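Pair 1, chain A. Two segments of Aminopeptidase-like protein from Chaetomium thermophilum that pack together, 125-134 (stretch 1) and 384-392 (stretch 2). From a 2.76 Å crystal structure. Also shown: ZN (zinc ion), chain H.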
# COMPACT_ATOMS: atom_id res chain seq x y z
N ASN A 125 -27.08 30.95 -53.27
CA ASN A 125 -25.90 31.65 -52.78
C ASN A 125 -25.55 31.20 -51.37
O ASN A 125 -26.42 30.79 -50.61
CB ASN A 125 -26.12 33.16 -52.82
CG ASN A 125 -26.16 33.71 -54.23
OD1 ASN A 125 -26.10 32.96 -55.20
ND2 ASN A 125 -26.28 35.03 -54.36
N GLY A 126 -24.27 31.27 -51.04
CA GLY A 126 -23.77 30.73 -49.79
C GLY A 126 -23.99 31.61 -48.58
O GLY A 126 -24.35 32.78 -48.70
N ILE A 127 -23.75 31.03 -47.41
CA ILE A 127 -23.88 31.74 -46.16
C ILE A 127 -22.53 31.82 -45.47
O ILE A 127 -21.82 30.82 -45.37
CB ILE A 127 -24.90 31.05 -45.23
CG1 ILE A 127 -26.18 30.75 -46.00
CG2 ILE A 127 -25.19 31.91 -44.01
CD1 ILE A 127 -26.92 29.54 -45.50
N ALA A 128 -22.17 33.00 -45.00
CA ALA A 128 -21.00 33.15 -44.15
C ALA A 128 -21.49 33.25 -42.71
O ALA A 128 -22.09 34.25 -42.32
CB ALA A 128 -20.19 34.37 -44.54
N MET A 129 -21.25 32.21 -41.93
CA MET A 129 -21.86 32.11 -40.61
C MET A 129 -20.87 31.88 -39.48
O MET A 129 -19.86 31.19 -39.64
CB MET A 129 -22.91 30.99 -40.61
CG MET A 129 -22.47 29.68 -41.24
SD MET A 129 -23.77 28.42 -41.21
CE MET A 129 -23.94 28.04 -42.95
N ILE A 130 -21.17 32.49 -38.33
CA ILE A 130 -20.40 32.31 -37.11
C ILE A 130 -21.30 31.77 -36.01
O ILE A 130 -22.40 32.27 -35.80
CB ILE A 130 -19.77 33.64 -36.63
CG1 ILE A 130 -18.98 34.31 -37.76
CG2 ILE A 130 -18.88 33.40 -35.42
CD1 ILE A 130 -18.54 35.72 -37.44
N ALA A 131 -20.82 30.74 -35.31
CA ALA A 131 -21.57 30.17 -34.20
C ALA A 131 -20.77 30.25 -32.91
O ALA A 131 -19.55 30.10 -32.91
CB ALA A 131 -21.93 28.73 -34.50
N GLY A 132 -21.46 30.51 -31.80
CA GLY A 132 -20.84 30.57 -30.49
C GLY A 132 -21.87 30.26 -29.43
O GLY A 132 -23.05 30.10 -29.74
N HIS A 133 -21.44 30.16 -28.17
CA HIS A 133 -22.38 29.94 -27.08
C HIS A 133 -22.32 31.07 -26.06
O HIS A 133 -21.26 31.61 -25.78
CB HIS A 133 -22.13 28.58 -26.41
CG HIS A 133 -20.85 28.50 -25.63
ND1 HIS A 133 -20.79 28.73 -24.27
CD2 HIS A 133 -19.59 28.17 -26.01
CE1 HIS A 133 -19.55 28.56 -23.85
NE2 HIS A 133 -18.80 28.22 -24.89
N ILE A 134 -23.48 31.50 -25.58
CA ILE A 134 -23.54 32.54 -24.56
C ILE A 134 -23.88 32.07 -23.14
O ILE A 134 -24.08 32.90 -22.25
CB ILE A 134 -24.52 33.65 -24.97
CG1 ILE A 134 -25.85 33.06 -25.41
CG2 ILE A 134 -23.92 34.46 -26.10
CD1 ILE A 134 -26.90 34.11 -25.66
N ARG A 384 -21.70 26.36 -50.84
CA ARG A 384 -21.10 27.68 -51.03
C ARG A 384 -20.88 28.40 -49.70
O ARG A 384 -20.50 29.57 -49.67
CB ARG A 384 -21.96 28.54 -51.96
CG ARG A 384 -22.15 27.91 -53.33
CD ARG A 384 -22.74 28.89 -54.33
NE ARG A 384 -23.77 28.26 -55.15
CZ ARG A 384 -23.57 27.76 -56.37
NH1 ARG A 384 -22.37 27.84 -56.93
NH2 ARG A 384 -24.57 27.20 -57.03
N SER A 385 -21.13 27.70 -48.60
CA SER A 385 -21.05 28.33 -47.29
C SER A 385 -19.75 28.02 -46.55
O SER A 385 -18.94 27.20 -46.99
CB SER A 385 -22.24 27.90 -46.43
OG SER A 385 -23.46 28.34 -47.01
N PHE A 386 -19.57 28.69 -45.42
CA PHE A 386 -18.48 28.40 -44.50
C PHE A 386 -18.92 28.76 -43.09
O PHE A 386 -19.54 29.80 -42.87
CB PHE A 386 -17.22 29.18 -44.90
CG PHE A 386 -15.98 28.74 -44.18
CD1 PHE A 386 -15.69 29.23 -42.92
CD2 PHE A 386 -15.11 27.85 -44.77
CE1 PHE A 386 -14.55 28.83 -42.26
CE2 PHE A 386 -13.96 27.45 -44.12
CZ PHE A 386 -13.68 27.94 -42.86
N LEU A 387 -18.58 27.91 -42.13
CA LEU A 387 -18.98 28.13 -40.74
C LEU A 387 -17.78 28.29 -39.83
O LEU A 387 -16.99 27.37 -39.67
CB LEU A 387 -19.84 26.96 -40.24
CG LEU A 387 -20.07 27.00 -38.72
CD1 LEU A 387 -21.16 28.00 -38.35
CD2 LEU A 387 -20.35 25.62 -38.14
N VAL A 388 -17.66 29.47 -39.23
CA VAL A 388 -16.65 29.65 -38.20
C VAL A 388 -17.30 29.40 -36.84
O VAL A 388 -18.12 30.18 -36.37
CB VAL A 388 -16.03 31.06 -38.24
CG1 VAL A 388 -15.10 31.27 -37.06
CG2 VAL A 388 -15.29 31.27 -39.56
N SER A 389 -16.92 28.28 -36.23
CA SER A 389 -17.42 27.91 -34.91
C SER A 389 -16.43 28.41 -33.88
O SER A 389 -15.31 27.92 -33.79
CB SER A 389 -17.60 26.39 -34.80
OG SER A 389 -17.81 25.99 -33.46
N SER A 390 -16.84 29.40 -33.09
CA SER A 390 -15.89 30.10 -32.25
C SER A 390 -16.12 29.92 -30.76
O SER A 390 -17.11 30.39 -30.20
CB SER A 390 -15.88 31.60 -32.61
OG SER A 390 -17.08 32.24 -32.21
N ASP A 391 -15.19 29.21 -30.12
CA ASP A 391 -15.12 29.11 -28.67
C ASP A 391 -13.75 29.61 -28.23
O ASP A 391 -12.80 29.58 -29.01
CB ASP A 391 -15.34 27.67 -28.20
CG ASP A 391 -15.83 27.59 -26.76
OD1 ASP A 391 -15.89 28.65 -26.10
OD2 ASP A 391 -16.15 26.48 -26.29
N VAL A 392 -13.64 30.06 -26.99
CA VAL A 392 -12.36 30.56 -26.48
C VAL A 392 -11.30 29.46 -26.46
O VAL A 392 -11.62 28.27 -26.40
CB VAL A 392 -12.52 31.17 -25.08
CG1 VAL A 392 -13.10 32.57 -25.17
CG2 VAL A 392 -13.40 30.28 -24.22
ZN ZN H . -16.79 27.58 -24.62

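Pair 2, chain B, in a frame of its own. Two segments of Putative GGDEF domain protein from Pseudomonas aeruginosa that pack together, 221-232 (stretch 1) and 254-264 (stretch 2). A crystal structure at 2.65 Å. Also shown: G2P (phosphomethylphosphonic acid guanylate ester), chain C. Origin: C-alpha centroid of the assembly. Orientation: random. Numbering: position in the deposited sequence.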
# COMPACT_ATOMS: atom_id res chain seq x y z
N VAL B 221 55.05 -5.24 19.42
CA VAL B 221 54.67 -4.54 20.63
C VAL B 221 54.23 -5.55 21.68
O VAL B 221 53.95 -6.71 21.38
CB VAL B 221 53.54 -3.53 20.40
CG1 VAL B 221 53.98 -2.45 19.42
CG2 VAL B 221 52.30 -4.26 19.89
N THR B 222 54.18 -5.09 22.91
CA THR B 222 53.56 -5.84 23.98
C THR B 222 52.50 -4.96 24.62
O THR B 222 52.49 -3.73 24.44
CB THR B 222 54.58 -6.28 25.03
OG1 THR B 222 55.25 -5.12 25.53
CG2 THR B 222 55.60 -7.26 24.43
N ALA B 223 51.60 -5.60 25.35
CA ALA B 223 50.60 -4.88 26.13
C ALA B 223 50.60 -5.40 27.55
O ALA B 223 50.77 -6.61 27.78
CB ALA B 223 49.20 -5.03 25.52
N SER B 224 50.41 -4.50 28.50
CA SER B 224 50.04 -4.89 29.85
C SER B 224 48.53 -5.04 29.91
O SER B 224 47.81 -4.40 29.13
CB SER B 224 50.51 -3.84 30.86
OG SER B 224 51.92 -3.71 30.82
N VAL B 225 48.04 -5.90 30.79
CA VAL B 225 46.59 -6.05 30.92
C VAL B 225 46.22 -6.44 32.34
O VAL B 225 46.86 -7.29 32.96
CB VAL B 225 46.02 -7.04 29.87
CG1 VAL B 225 46.83 -8.28 29.82
CG2 VAL B 225 44.53 -7.35 30.17
N GLY B 226 45.20 -5.78 32.86
CA GLY B 226 44.64 -6.10 34.17
C GLY B 226 43.23 -6.64 33.96
O GLY B 226 42.46 -6.06 33.19
N VAL B 227 42.91 -7.76 34.59
CA VAL B 227 41.59 -8.35 34.39
C VAL B 227 40.93 -8.62 35.73
O VAL B 227 41.60 -8.97 36.72
CB VAL B 227 41.66 -9.60 33.48
CG1 VAL B 227 42.77 -10.53 33.92
CG2 VAL B 227 40.33 -10.31 33.41
N THR B 228 39.61 -8.38 35.78
CA THR B 228 38.78 -8.70 36.93
C THR B 228 37.47 -9.32 36.50
O THR B 228 37.06 -9.27 35.34
CB THR B 228 38.42 -7.49 37.80
OG1 THR B 228 37.95 -7.96 39.06
CG2 THR B 228 37.29 -6.69 37.16
N GLU B 229 36.79 -9.89 37.48
CA GLU B 229 35.42 -10.35 37.34
C GLU B 229 34.47 -9.36 37.99
O GLU B 229 34.78 -8.73 39.01
CB GLU B 229 35.22 -11.71 38.00
CG GLU B 229 33.98 -12.40 37.55
CD GLU B 229 33.85 -13.75 38.20
OE1 GLU B 229 32.78 -14.38 38.06
OE2 GLU B 229 34.85 -14.19 38.81
N HIS B 230 33.29 -9.22 37.40
CA HIS B 230 32.31 -8.37 38.03
C HIS B 230 31.77 -9.01 39.31
O HIS B 230 31.23 -10.12 39.27
CB HIS B 230 31.16 -8.08 37.08
CG HIS B 230 30.05 -7.37 37.77
ND1 HIS B 230 30.22 -6.12 38.34
CD2 HIS B 230 28.78 -7.75 38.06
CE1 HIS B 230 29.09 -5.75 38.91
NE2 HIS B 230 28.20 -6.72 38.76
N ARG B 231 31.89 -8.30 40.43
CA ARG B 231 31.35 -8.73 41.71
C ARG B 231 29.94 -8.16 41.88
O ARG B 231 29.76 -6.94 41.82
CB ARG B 231 32.27 -8.28 42.84
CG ARG B 231 33.71 -8.73 42.62
CD ARG B 231 34.69 -8.18 43.66
NE ARG B 231 36.08 -8.53 43.34
CZ ARG B 231 37.14 -8.16 44.04
NH1 ARG B 231 37.00 -7.41 45.14
NH2 ARG B 231 38.36 -8.54 43.65
N ILE B 232 28.95 -9.03 42.09
CA ILE B 232 27.56 -8.58 42.13
C ILE B 232 27.31 -7.69 43.35
O ILE B 232 27.90 -7.88 44.43
CB ILE B 232 26.60 -9.78 42.10
CG1 ILE B 232 26.68 -10.49 40.74
CG2 ILE B 232 25.16 -9.34 42.35
CD1 ILE B 232 25.87 -11.79 40.67
N GLY B 254 56.56 -4.92 35.51
CA GLY B 254 57.47 -5.19 34.42
C GLY B 254 56.96 -5.31 32.98
O GLY B 254 57.77 -5.57 32.09
N ARG B 255 55.66 -5.16 32.74
CA ARG B 255 55.14 -5.10 31.37
C ARG B 255 55.17 -6.44 30.61
O ARG B 255 55.83 -7.39 31.03
CB ARG B 255 55.88 -4.02 30.57
CG ARG B 255 55.69 -2.65 31.23
CD ARG B 255 56.31 -1.51 30.44
NE ARG B 255 55.81 -0.20 30.87
CZ ARG B 255 56.25 0.46 31.95
NH1 ARG B 255 57.18 -0.06 32.74
NH2 ARG B 255 55.73 1.66 32.23
N ASP B 256 54.41 -6.52 29.51
CA ASP B 256 54.04 -7.80 28.90
C ASP B 256 53.49 -8.76 29.95
O ASP B 256 53.66 -9.97 29.85
CB ASP B 256 55.21 -8.44 28.15
CG ASP B 256 54.76 -9.44 27.07
OD1 ASP B 256 53.52 -9.61 26.85
OD2 ASP B 256 55.68 -10.04 26.44
N LYS B 257 52.83 -8.21 30.97
CA LYS B 257 52.28 -8.97 32.08
C LYS B 257 50.76 -8.84 32.06
O LYS B 257 50.20 -7.93 31.45
CB LYS B 257 52.81 -8.47 33.43
CG LYS B 257 53.81 -9.39 34.09
CD LYS B 257 55.22 -9.13 33.60
CE LYS B 257 56.18 -10.27 33.95
NZ LYS B 257 56.23 -10.54 35.43
N CYS B 258 50.11 -9.77 32.75
CA CYS B 258 48.65 -9.78 32.84
C CYS B 258 48.30 -10.21 34.26
O CYS B 258 48.43 -11.39 34.60
CB CYS B 258 48.04 -10.71 31.81
SG CYS B 258 46.29 -11.00 32.04
N VAL B 259 47.86 -9.27 35.09
CA VAL B 259 47.56 -9.59 36.48
C VAL B 259 46.04 -9.64 36.67
O VAL B 259 45.29 -8.84 36.11
CB VAL B 259 48.22 -8.61 37.46
CG1 VAL B 259 49.62 -8.32 37.04
CG2 VAL B 259 47.41 -7.38 37.60
N PHE B 260 45.61 -10.64 37.44
CA PHE B 260 44.23 -10.80 37.88
C PHE B 260 44.09 -10.23 39.29
O PHE B 260 45.04 -10.23 40.08
CB PHE B 260 43.83 -12.28 37.86
CG PHE B 260 43.76 -12.89 36.48
CD1 PHE B 260 44.93 -13.16 35.77
CD2 PHE B 260 42.54 -13.18 35.88
CE1 PHE B 260 44.89 -13.72 34.49
CE2 PHE B 260 42.48 -13.74 34.61
CZ PHE B 260 43.65 -14.00 33.91
N ALA B 261 42.91 -9.69 39.57
CA ALA B 261 42.50 -9.28 40.91
C ALA B 261 41.42 -10.23 41.41
O ALA B 261 40.48 -10.55 40.67
CB ALA B 261 41.97 -7.84 40.90
N ALA B 262 41.56 -10.69 42.66
CA ALA B 262 40.54 -11.51 43.31
C ALA B 262 40.06 -10.81 44.59
O ALA B 262 40.38 -9.63 44.82
CB ALA B 262 41.05 -12.92 43.62
N LEU B 263 39.30 -11.53 45.41
CA LEU B 263 38.73 -11.00 46.64
C LEU B 263 39.08 -11.90 47.82
O LEU B 263 38.49 -12.99 47.97
CB LEU B 263 37.21 -10.83 46.53
CG LEU B 263 36.43 -10.12 47.66
CD1 LEU B 263 35.93 -11.10 48.73
CD2 LEU B 263 37.24 -8.99 48.29
N PRO B 264 40.02 -11.50 48.67
CA PRO B 264 40.17 -12.15 49.99
C PRO B 264 38.90 -11.99 50.80
O PRO B 264 38.41 -10.87 50.97
CB PRO B 264 41.35 -11.41 50.63
CG PRO B 264 41.71 -10.27 49.69
CD PRO B 264 41.14 -10.59 48.35
PG G2P C . 53.83 2.59 29.13
O1G G2P C . 52.69 2.01 29.38
O2G G2P C . 54.71 1.77 28.62
O3G G2P C . 54.31 3.35 30.11
O3B G2P C . 53.36 3.56 28.05
PB G2P C . 53.90 4.58 26.98
O1B G2P C . 53.39 4.09 25.89
O2B G2P C . 55.22 4.78 26.98
C3A G2P C . 53.28 6.18 27.24
PA G2P C . 51.72 6.56 27.56
O1A G2P C . 52.29 7.20 28.65
O2A G2P C . 51.34 5.17 27.57
O5' G2P C . 51.84 7.24 26.25
C5' G2P C . 51.23 6.77 25.05
C4' G2P C . 51.32 7.76 23.94
O4' G2P C . 50.18 7.56 23.32
C3' G2P C . 51.07 9.08 24.43
O3' G2P C . 52.21 9.82 24.22
C2' G2P C . 49.94 9.50 23.57
O2' G2P C . 49.99 10.78 23.10
C1' G2P C . 50.07 8.58 22.49
N9 G2P C . 48.87 8.46 21.75
C8 G2P C . 47.74 8.63 22.34
N7 G2P C . 46.76 8.49 21.50
C5 G2P C . 47.25 8.20 20.37
C6 G2P C . 46.68 7.94 19.22
O6 G2P C . 45.51 7.95 19.04
N1 G2P C . 47.47 7.65 18.15
C2 G2P C . 48.81 7.66 18.31
N2 G2P C . 49.50 7.38 17.34
N3 G2P C . 49.33 7.94 19.50
C4 G2P C . 48.57 8.18 20.53
O HOH W 1 51.56 -8.59 24.88

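What most sharply separates the two contacts? It is what happens where the strands run out. In pair 1 a zinc ion ties the stretches together: H133(A) NE2 lies 2.1 Å from ZN, and D391(A) grips the same ion with both carboxylate oxygens, OD1 at 2.0 Å and OD2 at 2.1 Å from ZN, a further ligand coming from elsewhere in the structure. The metal draws H133(A) NE2 and D391(A) OD1 to 3.2 Å of each other, yet they are not hydrogen-bonded, because both are spent on the ion. The matching positions in pair 2, E229(B) and A262(B), do not touch. There the stretches meet again further on, through R231(B), whose NH2 makes a weak hydrogen bond of 2.6 Å to A262(B) O while L263(B) CB lies over one face of the guanidinium; A262(B) and L263(B) are poorly ordered.

What geometry do they share? Each is a pair of neighbouring parallel strands, with axes 18° apart in pair 1 and 15° in pair 2, and the central backbones superpose to 0.7 Å. The hydrogen-bond ladder is common to both. M129(A) N donates to F386(A) O at 3.1 Å, as its match V225(B) N does to K257(B) O at 3.0 Å. One step on, V388(A) N reaches M129(A) O at 2.8 Å and V259(B) N reaches V225(B) O at 3.1 Å. The next rung joins A131(A) N to V388(A) O and V227(B) N to V259(B) O, both at 3.0 Å. The last rung has S390(A) N donating to A131(A) O at 2.8 Å and A261(B) N to V227(B) O at 3.2 Å, so in both pairs alternate residues of stretch 1 face stretch 2 with N and O alike.

How do different side chains fill the face that carries M129(A) and L387(A) in pair 1, or V225(B) and C258(B) in pair 2? In pair 1 the leucine does the reaching: L387(A) CD1 comes within 3.6 Å of M129(A) CG and 4.0 Å of A131(A) CB, so the small alanine is covered by its larger neighbour across the strands. Pair 2 shifts bulk to the alanine's counterpart, V227(B). Its CG1 sits 4.0 Å from C258(B) SG and 3.3 Å from the centroid of the F260(B) ring, over the ring face in a CH-pi contact. The phenylalanine occupies the position of S389(A), which contributes little to the packing in pair 1.

What happens on the other face and at the start of the strands? I130(A) packs its CG1 4.4 Å from V388(A) CB, whereas its match, G226(B), has no side chain to set against V259(B); the backbone approach persists, with G226(B) CA 3.4 Å from V259(B) O. At the start, S385(A) OG accepts a 2.7 Å hydrogen bond from I127(A) N. The matched residues, D256(B) and A223(B), are joined through a water instead, which accepts from A223(B) N and donates to D256(B) OD1, each at 3.0 Å.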